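Local coordinates for protein putative sarcosine dimethylglycine methyltransferase (Galdieria sulphuraria, PDB 2O57) that probably transfers methyl groups from S-adenosylmethionine to sarcosine and dimethylglycine, at residues A[33-44]-A[91-99]. Residues are numbered along the deposited sequence; the frame is centred on the assembly and turned at random.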
loop_
_atom_site.group_PDB
_atom_site.type_symbol
_atom_site.label_atom_id
_atom_site.label_comp_id
_atom_site.label_asym_id
_atom_site.label_seq_id
_atom_site.Cartn_x
_atom_site.Cartn_y
_atom_site.Cartn_z
ATOM N N ASP A 33 2.460 26.383 -8.031
ATOM C CA ASP A 33 1.289 26.601 -7.191
ATOM C C ASP A 33 0.177 27.457 -7.836
ATOM O O ASP A 33 -1.007 27.155 -7.662
ATOM C CB ASP A 33 1.633 27.132 -5.795
ATOM C CG ASP A 33 0.467 26.968 -4.833
ATOM O OD1 ASP A 33 -0.014 25.805 -4.619
ATOM O OD2 ASP A 33 0.032 27.991 -4.274
ATOM N N ARG A 34 0.546 28.501 -8.588
ATOM C CA ARG A 34 -0.432 29.287 -9.338
ATOM C C ARG A 34 -1.239 28.392 -10.306
ATOM O O ARG A 34 -2.463 28.589 -10.465
ATOM C CB ARG A 34 0.240 30.402 -10.144
ATOM C CG ARG A 34 0.842 31.537 -9.279
ATOM C CD ARG A 34 1.424 32.611 -10.191
ATOM N NE ARG A 34 1.922 33.779 -9.454
ATOM C CZ ARG A 34 2.477 34.835 -10.044
ATOM N NH1 ARG A 34 2.633 34.873 -11.382
ATOM N NH2 ARG A 34 2.871 35.849 -9.316
ATOM N N PHE A 35 -0.542 27.470 -10.973
ATOM C CA PHE A 35 -1.180 26.507 -11.859
ATOM C C PHE A 35 -2.136 25.603 -11.094
ATOM O O PHE A 35 -3.278 25.492 -11.463
ATOM C CB PHE A 35 -0.180 25.668 -12.672
ATOM C CG PHE A 35 -0.827 24.455 -13.346
ATOM C CD1 PHE A 35 -1.650 24.619 -14.480
ATOM C CD2 PHE A 35 -0.610 23.169 -12.860
ATOM C CE1 PHE A 35 -2.256 23.506 -15.103
ATOM C CE2 PHE A 35 -1.202 22.051 -13.454
ATOM C CZ PHE A 35 -2.036 22.217 -14.575
ATOM N N TYR A 36 -1.672 24.954 -10.028
ATOM C CA TYR A 36 -2.565 24.055 -9.273
ATOM C C TYR A 36 -3.734 24.808 -8.632
ATOM O O TYR A 36 -4.900 24.360 -8.655
ATOM C CB TYR A 36 -1.780 23.370 -8.182
ATOM C CG TYR A 36 -0.985 22.171 -8.641
ATOM C CD1 TYR A 36 -1.614 20.932 -8.857
ATOM C CD2 TYR A 36 0.387 22.280 -8.889
ATOM C CE1 TYR A 36 -0.873 19.810 -9.249
ATOM C CE2 TYR A 36 1.134 21.170 -9.302
ATOM C CZ TYR A 36 0.493 19.942 -9.464
ATOM O OH TYR A 36 1.227 18.844 -9.854
ATOM N N PHE A 37 -3.433 25.956 -8.045
ATOM C CA PHE A 37 -4.503 26.768 -7.497
ATOM C C PHE A 37 -5.505 27.188 -8.576
ATOM O O PHE A 37 -6.688 27.238 -8.330
ATOM C CB PHE A 37 -3.927 27.992 -6.731
ATOM C CG PHE A 37 -4.961 28.792 -6.010
ATOM C CD1 PHE A 37 -5.463 28.362 -4.784
ATOM C CD2 PHE A 37 -5.460 29.963 -6.573
ATOM C CE1 PHE A 37 -6.451 29.129 -4.097
ATOM C CE2 PHE A 37 -6.429 30.722 -5.917
ATOM C CZ PHE A 37 -6.935 30.299 -4.674
ATOM N N HIS A 38 -5.037 27.507 -9.774
ATOM C CA HIS A 38 -5.941 28.003 -10.835
ATOM C C HIS A 38 -6.994 26.939 -11.146
ATOM O O HIS A 38 -8.143 27.253 -11.365
ATOM C CB HIS A 38 -5.160 28.333 -12.096
ATOM C CG HIS A 38 -6.017 28.675 -13.291
ATOM N ND1 HIS A 38 -6.699 29.872 -13.405
ATOM C CD2 HIS A 38 -6.310 27.970 -14.415
ATOM C CE1 HIS A 38 -7.356 29.898 -14.552
ATOM N NE2 HIS A 38 -7.144 28.754 -15.179
ATOM N N VAL A 39 -6.577 25.679 -11.171
ATOM C CA VAL A 39 -7.491 24.610 -11.597
ATOM C C VAL A 39 -8.290 24.059 -10.424
ATOM O O VAL A 39 -9.499 23.870 -10.524
ATOM C CB VAL A 39 -6.736 23.484 -12.396
ATOM C CG1 VAL A 39 -7.709 22.371 -12.875
ATOM C CG2 VAL A 39 -5.934 24.087 -13.602
ATOM N N TRP A 40 -7.623 23.836 -9.301
ATOM C CA TRP A 40 -8.211 23.104 -8.171
ATOM C C TRP A 40 -8.393 23.945 -6.890
ATOM O O TRP A 40 -8.829 23.421 -5.845
ATOM C CB TRP A 40 -7.370 21.849 -7.882
ATOM C CG TRP A 40 -7.392 20.878 -9.064
ATOM C CD1 TRP A 40 -8.429 20.083 -9.450
ATOM C CD2 TRP A 40 -6.333 20.644 -9.995
ATOM N NE1 TRP A 40 -8.088 19.364 -10.578
ATOM C CE2 TRP A 40 -6.797 19.681 -10.923
ATOM C CE3 TRP A 40 -5.018 21.140 -10.124
ATOM C CZ2 TRP A 40 -5.999 19.217 -11.975
ATOM C CZ3 TRP A 40 -4.221 20.679 -11.194
ATOM C CH2 TRP A 40 -4.709 19.721 -12.089
ATOM N N GLY A 41 -8.063 25.249 -6.962
ATOM C CA GLY A 41 -8.350 26.164 -5.845
ATOM C C GLY A 41 -7.705 25.713 -4.536
ATOM O O GLY A 41 -6.577 25.178 -4.496
ATOM N N GLY A 42 -8.408 25.934 -3.447
ATOM C CA GLY A 42 -7.835 25.694 -2.139
ATOM C C GLY A 42 -8.028 24.300 -1.624
ATOM O O GLY A 42 -7.748 24.030 -0.458
ATOM N N GLU A 43 -8.514 23.397 -2.478
ATOM C CA GLU A 43 -8.694 22.003 -2.058
ATOM C C GLU A 43 -7.530 21.235 -2.665
ATOM O O GLU A 43 -7.559 20.852 -3.858
ATOM C CB GLU A 43 -10.038 21.450 -2.507
ATOM C CG GLU A 43 -10.333 20.067 -1.956
ATOM C CD GLU A 43 -11.547 19.391 -2.625
ATOM O OE1 GLU A 43 -12.313 20.091 -3.312
ATOM O OE2 GLU A 43 -11.706 18.148 -2.489
ATOM N N ASP A 44 -6.498 21.047 -1.843
ATOM C CA ASP A 44 -5.176 20.631 -2.318
ATOM C C ASP A 44 -5.186 19.290 -3.037
ATOM O O ASP A 44 -5.853 18.361 -2.585
ATOM C CB ASP A 44 -4.207 20.550 -1.154
ATOM C CG ASP A 44 -4.078 21.856 -0.420
ATOM O OD1 ASP A 44 -3.094 22.580 -0.645
ATOM O OD2 ASP A 44 -4.957 22.160 0.372
ATOM N N ALA A 91 0.895 21.511 4.989
ATOM C CA ALA A 91 -0.553 21.508 4.826
ATOM C C ALA A 91 -1.143 22.222 3.574
ATOM O O ALA A 91 -2.319 22.071 3.276
ATOM C CB ALA A 91 -1.174 22.059 6.112
ATOM N N GLY A 92 -0.345 23.042 2.891
ATOM C CA GLY A 92 -0.783 23.769 1.689
ATOM C C GLY A 92 -1.920 24.692 2.060
ATOM O O GLY A 92 -1.812 25.455 3.019
ATOM N N TYR A 93 -3.014 24.609 1.320
ATOM C CA TYR A 93 -4.189 25.421 1.570
ATOM C C TYR A 93 -5.114 24.863 2.625
ATOM O O TYR A 93 -6.143 25.486 2.929
ATOM C CB TYR A 93 -4.981 25.696 0.283
ATOM C CG TYR A 93 -4.180 26.481 -0.736
ATOM C CD1 TYR A 93 -3.943 27.848 -0.550
ATOM C CD2 TYR A 93 -3.636 25.854 -1.870
ATOM C CE1 TYR A 93 -3.184 28.583 -1.471
ATOM C CE2 TYR A 93 -2.861 26.584 -2.811
ATOM C CZ TYR A 93 -2.661 27.955 -2.603
ATOM O OH TYR A 93 -1.933 28.724 -3.480
ATOM N N GLY A 94 -4.759 23.703 3.177
ATOM C CA GLY A 94 -5.465 23.158 4.324
ATOM C C GLY A 94 -6.556 22.180 3.939
ATOM O O GLY A 94 -7.391 21.839 4.757
ATOM N N GLY A 95 -6.537 21.720 2.691
ATOM C CA GLY A 95 -7.581 20.847 2.187
ATOM C C GLY A 95 -7.732 19.561 2.995
ATOM O O GLY A 95 -8.866 19.178 3.337
ATOM N N ALA A 96 -6.603 18.886 3.260
ATOM C CA ALA A 96 -6.595 17.641 4.044
ATOM C C ALA A 96 -7.091 17.904 5.437
ATOM O O ALA A 96 -7.780 17.067 5.991
ATOM C CB ALA A 96 -5.210 17.069 4.127
ATOM N N ALA A 97 -6.679 19.031 6.033
ATOM C CA ALA A 97 -7.064 19.343 7.395
ATOM C C ALA A 97 -8.587 19.492 7.477
ATOM O O ALA A 97 -9.219 18.920 8.368
ATOM C CB ALA A 97 -6.377 20.604 7.897
ATOM N N ARG A 98 -9.167 20.241 6.538
ATOM C CA ARG A 98 -10.618 20.363 6.484
ATOM C C ARG A 98 -11.307 19.020 6.242
ATOM O O ARG A 98 -12.296 18.724 6.914
ATOM C CB ARG A 98 -11.083 21.414 5.461
ATOM C CG ARG A 98 -10.804 22.857 5.999
ATOM C CD ARG A 98 -11.221 23.941 5.006
ATOM N NE ARG A 98 -10.455 23.883 3.743
ATOM C CZ ARG A 98 -9.264 24.447 3.526
ATOM N NH1 ARG A 98 -8.650 25.113 4.508
ATOM N NH2 ARG A 98 -8.694 24.341 2.299
ATOM N N PHE A 99 -10.781 18.222 5.303
ATOM C CA PHE A 99 -11.280 16.838 5.059
ATOM C C PHE A 99 -11.294 15.983 6.355
ATOM O O PHE A 99 -12.312 15.367 6.708
ATOM C CB PHE A 99 -10.416 16.176 3.984
ATOM C CG PHE A 99 -10.649 14.694 3.813
ATOM C CD1 PHE A 99 -11.699 14.238 3.021
ATOM C CD2 PHE A 99 -9.803 13.762 4.413
ATOM C CE1 PHE A 99 -11.915 12.869 2.848
ATOM C CE2 PHE A 99 -9.993 12.381 4.237
ATOM C CZ PHE A 99 -11.038 11.937 3.452
#
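Asp44 grips the glycine-rich loop 91-94 and the start of helix 95-104 with both carboxylate oxygens. Asp44 OD1 takes the N-H of Tyr93 on its syn lone pair, 2.8 Å from Tyr93 N and nearly straight at 171°. Asp44 OD2 lies 2.8 Å from Gly95 N, met almost along its C-O axis in a more bent bond. This is the tight part of the contact: a side chain on Gly92 or Gly95 would run into Asp44, and Gly92 also has positive phi, so glycine suits both places. Arg98, its chain bent at chi3, turns back to hold Tyr93 O end-on with NH1 and NH2, while Gly42 O lies at the guanidinium edge, 2.9 Å from Arg98 NH2.

Toward helix 27-40 the contact is less enclosed, for Phe37 is partly exposed. With CG anti to its own carbonyl carbon (chi1 -62°), Tyr93 sends its ring out to Phe37, whose CD1 sits over one face of the Tyr93 ring, toward its rim, 3.6 Å from Tyr93 CZ; the rings are oblique, planes 44° apart. Arg120 makes a cation-pi contact with Phe37.

With an alanine here in place of Asp44, the N-H groups of Tyr93 and Gly95 would probably lose their carboxylate acceptor, and the loop could shift. The loop follows strand 85-89 in a GxGxxG-like sequence, consistent with the S-adenosylmethionine-binding turn of Rossmann-type methyltransferases. A carboxylate at the first turn of helix 95-104 would meet the positive end of the helix dipole, so its negative charge is probably stabilised there.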